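Long-range contacts in ulvan Lyase-PL25 (PDB 5UAM), which cleaves ulvan, the sulfated cell-wall polysaccharide of green seaweeds, as a beta-propeller lyase of polysaccharide lyase family 25: residues D238-W243 and R252-E257; L302-G307 and I319-G324; R258-F263 and A296-E301. One frame throughout, in Å; residues are numbered along the deposited sequence.

Interaction 1: D238-W243 and R252-E257; sequences DYHVCW and RGHTTE. With ZN (zinc ion), chain D; EDO (1,2-ethanediol), chain H.
Segment 238-243, the end of strand 232-243, lies against the irregular segment 252-257, and the backbones come nearest at Trp243 and His254, whose CA atoms are 4.8 Å apart. A zinc ion joins the two. It is bound by His240 NE2 at 2.0 Å, Cys242 SG at 2.3 Å and His254 NE2 at 2.1 Å. His184 supplies the fourth ligand. The His240 and His254 side chains cross at about a right angle, with ring planes 85° apart, and each offers NE2 to the metal. The other nitrogen of the His240 ring, ND1, donates to Glu257 O at 2.8 Å. The acceptor lies in the ring plane, but the donor sits above the carbonyl plane. Val241 N adds a weak bond to the same oxygen. At the far end of Glu257, OE1 accepts from Trp243 NE1 at 3.0 Å. The indole N-H meets it from above the carboxylate plane. OE2 is hydrogen-bonded to His259 NE2. A water also joins the backbones, donating to Val241 O and accepting from Trp243 N and Thr255 N. Thr255 OG1 accepts from Glu257 N, forming an ST turn. The ND1 bond fixes the rotation of the His240 ring and keeps NE2 for the metal. This second-shell bond may also make the ring a stronger zinc ligand. The four-ligand site of three histidines and a cysteine is consistent with a structural zinc, and His254 probably also contacts substrate.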
loop_
_atom_site.group_PDB
_atom_site.type_symbol
_atom_site.label_atom_id
_atom_site.label_comp_id
_atom_site.label_asym_id
_atom_site.label_seq_id
_atom_site.Cartn_x
_atom_site.Cartn_y
_atom_site.Cartn_z
ATOM N N ASP A 238 2.855 9.134 -7.849
ATOM C CA ASP A 238 2.789 10.594 -7.834
ATOM C C ASP A 238 4.157 11.175 -7.501
ATOM O O ASP A 238 5.077 10.475 -7.063
ATOM C CB ASP A 238 1.646 11.169 -6.953
ATOM C CG ASP A 238 1.786 10.888 -5.448
ATOM O OD1 ASP A 238 2.400 9.900 -5.028
ATOM O OD2 ASP A 238 1.205 11.682 -4.658
ATOM N N TYR A 239 4.283 12.471 -7.767
ATOM C CA TYR A 239 5.541 13.193 -7.622
ATOM C C TYR A 239 5.534 14.058 -6.368
ATOM O O TYR A 239 4.583 14.807 -6.135
ATOM C CB TYR A 239 5.785 14.060 -8.849
ATOM C CG TYR A 239 7.016 14.934 -8.741
ATOM C CD1 TYR A 239 8.271 14.419 -8.974
ATOM C CD2 TYR A 239 6.906 16.288 -8.453
ATOM C CE1 TYR A 239 9.389 15.216 -8.891
ATOM C CE2 TYR A 239 8.028 17.101 -8.370
ATOM C CZ TYR A 239 9.270 16.554 -8.598
ATOM O OH TYR A 239 10.374 17.362 -8.519
ATOM N N HIS A 240 6.602 13.963 -5.585
ATOM C CA HIS A 240 6.806 14.781 -4.393
ATOM C C HIS A 240 7.836 15.868 -4.711
ATOM O O HIS A 240 8.976 15.566 -5.091
ATOM C CB HIS A 240 7.260 13.883 -3.235
ATOM C CG HIS A 240 7.745 14.620 -2.026
ATOM N ND1 HIS A 240 7.052 15.664 -1.453
ATOM C CD2 HIS A 240 8.852 14.444 -1.270
ATOM C CE1 HIS A 240 7.721 16.107 -0.401
ATOM N NE2 HIS A 240 8.813 15.374 -0.259
ATOM N N VAL A 241 7.415 17.127 -4.587
ATOM C CA VAL A 241 8.319 18.277 -4.631
ATOM C C VAL A 241 8.994 18.316 -3.266
ATOM O O VAL A 241 8.397 18.774 -2.291
ATOM C CB VAL A 241 7.575 19.591 -4.893
ATOM C CG1 VAL A 241 8.591 20.712 -5.167
ATOM C CG2 VAL A 241 6.535 19.462 -6.008
ATOM N N CYS A 242 10.231 17.847 -3.183
ATOM C CA CYS A 242 10.900 17.706 -1.897
ATOM C C CYS A 242 11.769 18.943 -1.681
ATOM O O CYS A 242 12.937 19.006 -2.078
ATOM C CB CYS A 242 11.680 16.400 -1.836
ATOM S SG CYS A 242 12.331 16.065 -0.191
ATOM N N TRP A 243 11.185 19.941 -1.025
ATOM C CA TRP A 243 11.800 21.256 -0.907
ATOM C C TRP A 243 12.944 21.252 0.098
ATOM O O TRP A 243 12.866 20.600 1.145
ATOM C CB TRP A 243 10.760 22.267 -0.422
ATOM C CG TRP A 243 9.732 22.661 -1.442
ATOM C CD1 TRP A 243 8.439 22.206 -1.537
ATOM C CD2 TRP A 243 9.906 23.599 -2.506
ATOM N NE1 TRP A 243 7.803 22.819 -2.593
ATOM C CE2 TRP A 243 8.682 23.673 -3.205
ATOM C CE3 TRP A 243 10.976 24.385 -2.939
ATOM C CZ2 TRP A 243 8.503 24.515 -4.307
ATOM C CZ3 TRP A 243 10.790 25.220 -4.034
ATOM C CH2 TRP A 243 9.571 25.259 -4.713
ATOM N N ARG A 252 8.240 28.658 3.004
ATOM C CA ARG A 252 7.418 27.603 3.587
ATOM C C ARG A 252 8.250 26.368 3.919
ATOM O O ARG A 252 7.951 25.660 4.886
ATOM C CB ARG A 252 6.289 27.239 2.621
ATOM C CG ARG A 252 5.280 26.238 3.174
ATOM C CD ARG A 252 4.123 26.041 2.196
ATOM N NE ARG A 252 3.036 25.231 2.749
ATOM C CZ ARG A 252 1.913 24.952 2.093
ATOM N NH1 ARG A 252 1.734 25.415 0.862
ATOM N NH2 ARG A 252 0.968 24.204 2.658
ATOM N N GLY A 253 9.282 26.089 3.130
ATOM C CA GLY A 253 10.174 24.989 3.446
ATOM C C GLY A 253 9.602 23.633 3.069
ATOM O O GLY A 253 8.753 23.495 2.187
ATOM N N HIS A 254 10.072 22.612 3.771
ATOM C CA HIS A 254 9.736 21.257 3.387
ATOM C C HIS A 254 8.338 20.874 3.870
ATOM O O HIS A 254 8.033 20.974 5.059
ATOM C CB HIS A 254 10.756 20.263 3.929
ATOM C CG HIS A 254 10.454 18.870 3.506
ATOM N ND1 HIS A 254 9.652 18.027 4.242
ATOM C CD2 HIS A 254 10.752 18.212 2.362
ATOM C CE1 HIS A 254 9.505 16.888 3.586
ATOM N NE2 HIS A 254 10.161 16.976 2.444
ATOM N N THR A 255 7.498 20.431 2.935
ATOM C CA THR A 255 6.138 19.989 3.226
ATOM C C THR A 255 5.915 18.606 2.618
ATOM O O THR A 255 6.845 17.994 2.079
ATOM C CB THR A 255 5.124 20.952 2.597
ATOM O OG1 THR A 255 5.280 20.897 1.176
ATOM C CG2 THR A 255 5.306 22.397 3.118
ATOM N N THR A 256 4.674 18.114 2.652
ATOM C CA THR A 256 4.328 16.873 1.967
ATOM C C THR A 256 3.812 17.105 0.551
ATOM O O THR A 256 3.151 16.225 -0.007
ATOM C CB THR A 256 3.272 16.083 2.750
ATOM O OG1 THR A 256 2.067 16.848 2.831
ATOM C CG2 THR A 256 3.757 15.764 4.147
ATOM N N GLU A 257 4.114 18.260 -0.047
ATOM C CA GLU A 257 3.592 18.608 -1.364
ATOM C C GLU A 257 3.846 17.510 -2.383
ATOM O O GLU A 257 4.995 17.143 -2.650
ATOM C CB GLU A 257 4.242 19.910 -1.837
ATOM C CG GLU A 257 3.641 20.414 -3.138
ATOM C CD GLU A 257 4.181 21.758 -3.599
ATOM O OE1 GLU A 257 4.848 22.467 -2.804
ATOM O OE2 GLU A 257 3.898 22.129 -4.762
HETATM ZN ZN ZN D . 10.430 15.556 0.974
HETATM C C1 EDO H . -0.405 13.245 3.036
HETATM O O1 EDO H . -1.820 13.069 2.811
HETATM C C2 EDO H . 0.270 13.991 1.876
HETATM O O2 EDO H . -0.043 15.400 1.908
HETATM O O HOH W 1 8.600 19.458 0.236
#

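Interaction 2: L302-G307 and I319-G324; sequences LWTFNG and IAINAG
Phe305 and Asn322 lie side by side across two antiparallel strands and point the same way, with ring and amide planes 41° apart. Asn322 ND2 sits at the ring edge, 4.0 Å from Phe305 CD2. The same ND2 turns back to the backbone and donates to Phe305 O at 3.1 Å. Asn322 CG is anti to its carbonyl carbon (chi1 -56°), which starts the side chain on this course. Phe305 O also accepts from Asn322 N at 3.0 Å, so one residue grips this carbonyl twice. The return bond, Phe305 N to Asn322 O, completes a hydrogen-bonded antiparallel pair. Asn322 OD1 is held by Thr337. On the other face of the sheet, Thr304 CG2 packs against Ala323 CB at 4.0 Å. Ile321 CD1 reaches Thr304 CB, and Asn306 crosses the isoleucine at about a right angle with OD1 3.9 Å from CD1. Trp303 and Gly324 form the next hydrogen-bonded pair, with Trp303 N to Gly324 O and Gly324 N to Trp303 O both 2.9 Å. Beside it Leu302 CD2 rests on the Gly324 carbonyl. The segments belong to the hairpin of strands 303-311 and 317-324, in a four-stranded sheet of the propeller. Strand 336-342 follows on the far side of 317-324. Arg258 of strand 258-267 touches Thr304, Phe305 and Asn306, while Arg362 of strand 362-367 touches Phe305 and Asn322.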
loop_
_atom_site.group_PDB
_atom_site.type_symbol
_atom_site.label_atom_id
_atom_site.label_comp_id
_atom_site.label_asym_id
_atom_site.label_seq_id
_atom_site.Cartn_x
_atom_site.Cartn_y
_atom_site.Cartn_z
ATOM N N LEU A 302 -3.780 20.896 -6.794
ATOM C CA LEU A 302 -4.195 19.955 -5.765
ATOM C C LEU A 302 -3.012 19.104 -5.326
ATOM O O LEU A 302 -2.187 18.687 -6.143
ATOM C CB LEU A 302 -5.297 19.038 -6.276
ATOM C CG LEU A 302 -6.592 19.731 -6.694
ATOM C CD1 LEU A 302 -7.550 18.684 -7.202
ATOM C CD2 LEU A 302 -7.195 20.525 -5.545
ATOM N N TRP A 303 -2.943 18.837 -4.023
ATOM C CA TRP A 303 -1.935 17.964 -3.448
ATOM C C TRP A 303 -2.451 16.527 -3.424
ATOM O O TRP A 303 -3.617 16.268 -3.091
ATOM C CB TRP A 303 -1.609 18.398 -2.023
ATOM C CG TRP A 303 -0.812 19.664 -1.915
ATOM C CD1 TRP A 303 -0.746 20.693 -2.823
ATOM C CD2 TRP A 303 0.055 20.039 -0.832
ATOM N NE1 TRP A 303 0.107 21.668 -2.367
ATOM C CE2 TRP A 303 0.609 21.286 -1.150
ATOM C CE3 TRP A 303 0.417 19.428 0.375
ATOM C CZ2 TRP A 303 1.496 21.950 -0.301
ATOM C CZ3 TRP A 303 1.295 20.089 1.216
ATOM C CH2 TRP A 303 1.830 21.330 0.872
ATOM N N THR A 304 -1.570 15.586 -3.755
ATOM C CA THR A 304 -1.957 14.191 -3.933
ATOM C C THR A 304 -1.443 13.284 -2.825
ATOM O O THR A 304 -0.525 13.610 -2.063
ATOM C CB THR A 304 -1.461 13.657 -5.284
ATOM O OG1 THR A 304 -0.070 13.962 -5.417
ATOM C CG2 THR A 304 -2.248 14.304 -6.413
ATOM N N PHE A 305 -2.082 12.129 -2.746
ATOM C CA PHE A 305 -1.633 11.012 -1.933
ATOM C C PHE A 305 -1.989 9.791 -2.750
ATOM O O PHE A 305 -3.147 9.618 -3.142
ATOM C CB PHE A 305 -2.349 10.994 -0.572
ATOM C CG PHE A 305 -1.879 9.903 0.362
ATOM C CD1 PHE A 305 -0.726 10.065 1.104
ATOM C CD2 PHE A 305 -2.612 8.735 0.505
ATOM C CE1 PHE A 305 -0.303 9.056 1.968
ATOM C CE2 PHE A 305 -2.191 7.751 1.365
ATOM C CZ PHE A 305 -1.052 7.919 2.082
ATOM N N ASN A 306 -0.990 9.000 -3.088
ATOM C CA ASN A 306 -1.180 7.967 -4.086
ATOM C C ASN A 306 -2.161 6.892 -3.618
ATOM O O ASN A 306 -2.381 6.662 -2.416
ATOM C CB ASN A 306 0.168 7.353 -4.454
ATOM C CG ASN A 306 0.145 6.665 -5.772
ATOM O OD1 ASN A 306 -0.573 7.052 -6.676
ATOM N ND2 ASN A 306 0.960 5.624 -5.894
ATOM N N GLY A 307 -2.757 6.227 -4.601
ATOM C CA GLY A 307 -3.689 5.142 -4.385
ATOM C C GLY A 307 -3.157 3.867 -4.986
ATOM O O GLY A 307 -2.137 3.376 -4.521
ATOM N N ILE A 319 -6.733 3.960 -12.410
ATOM C CA ILE A 319 -5.913 4.495 -11.330
ATOM C C ILE A 319 -6.813 5.161 -10.299
ATOM O O ILE A 319 -7.697 5.951 -10.652
ATOM C CB ILE A 319 -4.908 5.521 -11.877
ATOM C CG1 ILE A 319 -3.932 4.855 -12.859
ATOM C CG2 ILE A 319 -4.136 6.192 -10.746
ATOM C CD1 ILE A 319 -3.011 5.832 -13.564
ATOM N N ALA A 320 -6.562 4.857 -9.023
ATOM C CA ALA A 320 -7.115 5.618 -7.912
ATOM C C ALA A 320 -6.048 6.584 -7.434
ATOM O O ALA A 320 -4.919 6.171 -7.142
ATOM C CB ALA A 320 -7.510 4.689 -6.768
ATOM N N ILE A 321 -6.391 7.862 -7.372
ATOM C CA ILE A 321 -5.477 8.895 -6.908
ATOM C C ILE A 321 -6.230 9.762 -5.912
ATOM O O ILE A 321 -7.332 10.231 -6.206
ATOM C CB ILE A 321 -4.920 9.731 -8.081
ATOM C CG1 ILE A 321 -3.950 10.816 -7.607
ATOM C CG2 ILE A 321 -6.042 10.317 -8.933
ATOM C CD1 ILE A 321 -2.708 10.264 -6.912
ATOM N N ASN A 322 -5.648 9.987 -4.736
ATOM C CA ASN A 322 -6.284 10.907 -3.808
ATOM C C ASN A 322 -5.716 12.296 -4.005
ATOM O O ASN A 322 -4.515 12.452 -4.222
ATOM C CB ASN A 322 -6.074 10.459 -2.361
ATOM C CG ASN A 322 -6.570 9.054 -2.130
ATOM O OD1 ASN A 322 -7.777 8.824 -2.034
ATOM N ND2 ASN A 322 -5.657 8.107 -2.081
ATOM N N ALA A 323 -6.573 13.303 -3.921
ATOM C CA ALA A 323 -6.100 14.668 -4.068
ATOM C C ALA A 323 -7.010 15.602 -3.299
ATOM O O ALA A 323 -8.185 15.298 -3.068
ATOM C CB ALA A 323 -6.050 15.079 -5.543
ATOM N N GLY A 324 -6.460 16.748 -2.906
ATOM C CA GLY A 324 -7.232 17.710 -2.145
ATOM C C GLY A 324 -6.604 19.084 -2.193
ATOM O O GLY A 324 -5.428 19.245 -2.535
HETATM O O HOH W 2 -2.288 5.480 -8.025
#

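Interaction 3: R258-F263 and A296-E301; sequences RHDVYF and AMRTGE. With EDO (1,2-ethanediol), chain M.
A classic beta bulge joins strand 258-267 to the short strand 295-297 in the beta-propeller, where Ala296 and Met297 both face Val261. The two segments run antiparallel, and the contact continues past the strand into the loop 298-301. Val261 O accepts from both bulge residues. Ala296 N approaches on a lone pair in the carbonyl plane at 2.8 Å. Met297 N comes in tilted from that plane at 3.1 Å. Val261 N returns a bond to Met297 O. The side chains of Val261 and Met297 lie on the same face, and Val261 CG1 touches Met297 CB at 4.0 Å. Ala296 CB rests close to Val261 O. Ile319 and Ile321 of strand 317-324 also pack on Val261.

Beyond the bulge, side chains replace strand pairing. Asp260 has a positive phi of 71°, and its carboxylate turns toward the loop, with CG anti to the carbonyl carbon (chi1 -55°). Asp260 N donates to Thr299 OG1 at 3.0 Å, while Thr299 N donates to Asp260 OD1. Each residue thus gives a backbone N-H to the other's side chain. Thr299 OG1 lies between its own backbone N and carbonyl carbon (chi1 62°), which turns it to Asp260 N. It is also hydrogen-bonded to Leu302 O. The His259 ring lies beside the loop, with Glu301 O at its edge near CE1. Its NE2 is hydrogen-bonded to Glu257 OE2 and its ND1 to Leu302 O. On the Asp260 carboxylate, OD2 accepts a hydrogen bond from a water that in turn accepts a weak one from Arg298 NE. OD1 is met by Thr299 N on the anti side at 2.8 Å, and another water donates to both OD1 and Gly300 O.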
loop_
_atom_site.group_PDB
_atom_site.type_symbol
_atom_site.label_atom_id
_atom_site.label_comp_id
_atom_site.label_asym_id
_atom_site.label_seq_id
_atom_site.Cartn_x
_atom_site.Cartn_y
_atom_site.Cartn_z
ATOM N N ARG A 258 2.766 17.005 -2.976
ATOM C CA ARG A 258 2.826 16.021 -4.043
ATOM C C ARG A 258 1.794 16.422 -5.080
ATOM O O ARG A 258 0.780 17.031 -4.746
ATOM C CB ARG A 258 2.498 14.608 -3.528
ATOM C CG ARG A 258 3.486 14.096 -2.487
ATOM C CD ARG A 258 2.871 13.103 -1.496
ATOM N NE ARG A 258 2.425 11.864 -2.128
ATOM C CZ ARG A 258 2.279 10.697 -1.499
ATOM N NH1 ARG A 258 2.539 10.583 -0.210
ATOM N NH2 ARG A 258 1.899 9.637 -2.203
ATOM N N HIS A 259 2.053 16.090 -6.344
ATOM C CA HIS A 259 1.099 16.370 -7.403
ATOM C C HIS A 259 1.101 15.251 -8.426
ATOM O O HIS A 259 2.087 14.527 -8.589
ATOM C CB HIS A 259 1.441 17.631 -8.182
ATOM C CG HIS A 259 1.583 18.844 -7.332
ATOM N ND1 HIS A 259 0.506 19.484 -6.757
ATOM C CD2 HIS A 259 2.682 19.543 -6.966
ATOM C CE1 HIS A 259 0.942 20.512 -6.049
ATOM N NE2 HIS A 259 2.258 20.570 -6.165
ATOM N N ASP A 260 -0.014 15.183 -9.152
ATOM C CA ASP A 260 -0.164 14.447 -10.409
ATOM C C ASP A 260 -0.156 12.942 -10.200
ATOM O O ASP A 260 0.051 12.449 -9.084
ATOM C CB ASP A 260 0.897 14.882 -11.434
ATOM C CG ASP A 260 0.889 16.385 -11.678
ATOM O OD1 ASP A 260 -0.162 17.052 -11.497
ATOM O OD2 ASP A 260 1.955 16.926 -12.073
ATOM N N VAL A 261 -0.459 12.195 -11.255
ATOM C CA VAL A 261 -0.344 10.746 -11.202
ATOM C C VAL A 261 0.132 10.252 -12.557
ATOM O O VAL A 261 -0.254 10.790 -13.598
ATOM C CB VAL A 261 -1.639 10.054 -10.688
ATOM C CG1 VAL A 261 -2.761 10.115 -11.704
ATOM C CG2 VAL A 261 -1.359 8.615 -10.276
ATOM N N TYR A 262 0.998 9.247 -12.512
ATOM C CA TYR A 262 1.701 8.696 -13.652
ATOM C C TYR A 262 1.497 7.185 -13.664
ATOM O O TYR A 262 1.136 6.580 -12.647
ATOM C CB TYR A 262 3.194 8.953 -13.509
ATOM C CG TYR A 262 3.643 10.395 -13.344
ATOM C CD1 TYR A 262 3.550 11.041 -12.119
ATOM C CD2 TYR A 262 4.220 11.071 -14.393
ATOM C CE1 TYR A 262 3.991 12.331 -11.961
ATOM C CE2 TYR A 262 4.677 12.363 -14.245
ATOM C CZ TYR A 262 4.579 12.978 -13.016
ATOM O OH TYR A 262 5.023 14.277 -12.847
ATOM N N PHE A 263 1.791 6.570 -14.816
ATOM C CA PHE A 263 1.598 5.136 -15.018
ATOM C C PHE A 263 2.675 4.553 -15.927
ATOM O O PHE A 263 2.986 5.123 -16.965
ATOM C CB PHE A 263 0.243 4.859 -15.678
ATOM C CG PHE A 263 -0.009 3.412 -15.933
ATOM C CD1 PHE A 263 -0.540 2.605 -14.942
ATOM C CD2 PHE A 263 0.335 2.837 -17.148
ATOM C CE1 PHE A 263 -0.724 1.254 -15.176
ATOM C CE2 PHE A 263 0.157 1.502 -17.353
ATOM C CZ PHE A 263 -0.374 0.715 -16.378
ATOM N N ALA A 296 -0.401 10.421 -16.391
ATOM C CA ALA A 296 -1.769 9.965 -16.584
ATOM C C ALA A 296 -2.801 11.032 -16.283
ATOM O O ALA A 296 -3.753 11.184 -17.047
ATOM C CB ALA A 296 -2.051 8.747 -15.703
ATOM N N MET A 297 -2.641 11.805 -15.212
ATOM C CA MET A 297 -3.556 12.912 -14.959
ATOM C C MET A 297 -2.851 13.958 -14.110
ATOM O O MET A 297 -2.361 13.647 -13.017
ATOM C CB MET A 297 -4.806 12.400 -14.236
ATOM C CG MET A 297 -5.909 13.444 -14.148
ATOM S SD MET A 297 -6.529 13.962 -15.767
ATOM C CE MET A 297 -7.268 12.457 -16.425
ATOM N N ARG A 298 -2.826 15.189 -14.604
ATOM C CA ARG A 298 -2.337 16.305 -13.816
ATOM C C ARG A 298 -3.415 16.704 -12.820
ATOM O O ARG A 298 -4.613 16.587 -13.100
ATOM C CB ARG A 298 -1.971 17.478 -14.728
ATOM C CG ARG A 298 -0.684 17.195 -15.495
ATOM C CD ARG A 298 -0.178 18.357 -16.394
ATOM N NE ARG A 298 1.180 18.030 -16.841
ATOM C CZ ARG A 298 1.476 17.309 -17.924
ATOM N NH1 ARG A 298 0.512 16.861 -18.724
ATOM N NH2 ARG A 298 2.749 17.040 -18.215
ATOM N N THR A 299 -2.984 17.153 -11.644
ATOM C CA THR A 299 -3.927 17.556 -10.599
ATOM C C THR A 299 -3.859 19.043 -10.302
ATOM O O THR A 299 -4.398 19.508 -9.288
ATOM C CB THR A 299 -3.712 16.739 -9.322
ATOM O OG1 THR A 299 -2.395 16.975 -8.790
ATOM C CG2 THR A 299 -3.916 15.278 -9.586
ATOM N N GLY A 300 -3.226 19.810 -11.178
ATOM C CA GLY A 300 -3.153 21.246 -10.972
ATOM C C GLY A 300 -2.441 21.565 -9.673
ATOM O O GLY A 300 -1.376 21.018 -9.366
ATOM N N GLU A 301 -3.030 22.470 -8.898
ATOM C CA GLU A 301 -2.486 22.828 -7.597
ATOM C C GLU A 301 -2.921 21.862 -6.497
ATOM O O GLU A 301 -2.460 22.005 -5.359
ATOM C CB GLU A 301 -2.909 24.251 -7.231
ATOM C CG GLU A 301 -2.253 25.305 -8.118
ATOM C CD GLU A 301 -2.688 26.709 -7.793
ATOM O OE1 GLU A 301 -3.448 26.890 -6.817
ATOM O OE2 GLU A 301 -2.272 27.637 -8.525
HETATM C C1 EDO M . 2.863 6.618 1.079
HETATM O O1 EDO M . 2.922 8.041 1.186
HETATM C C2 EDO M . 1.768 6.290 0.097
HETATM O O2 EDO M . 2.040 6.807 -1.194
HETATM O O HOH W 3 0.202 19.752 -11.156
HETATM O O HOH W 4 2.371 18.904 -13.877
#

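From the N terminus, interaction 1 comes first and closes the short loop between strands 232-243 and 258-267 around the zinc. Interaction 3 starts one residue later. It closes the excursion from strand 258-267 through helix 287-293 to strand 295-297. Interaction 2 follows at once, as a hairpin that opens the next four-stranded sheet. The three loops are in series along the chain; none nests in or crosses another. In space they meet round Arg258, which salt-bridges Asp238 of interaction 1 and has a backbone bond to Thr304 of interaction 2. Asp238 also bonds Thr304. These contacts tie the zinc-bearing sheet to its neighbour in the propeller.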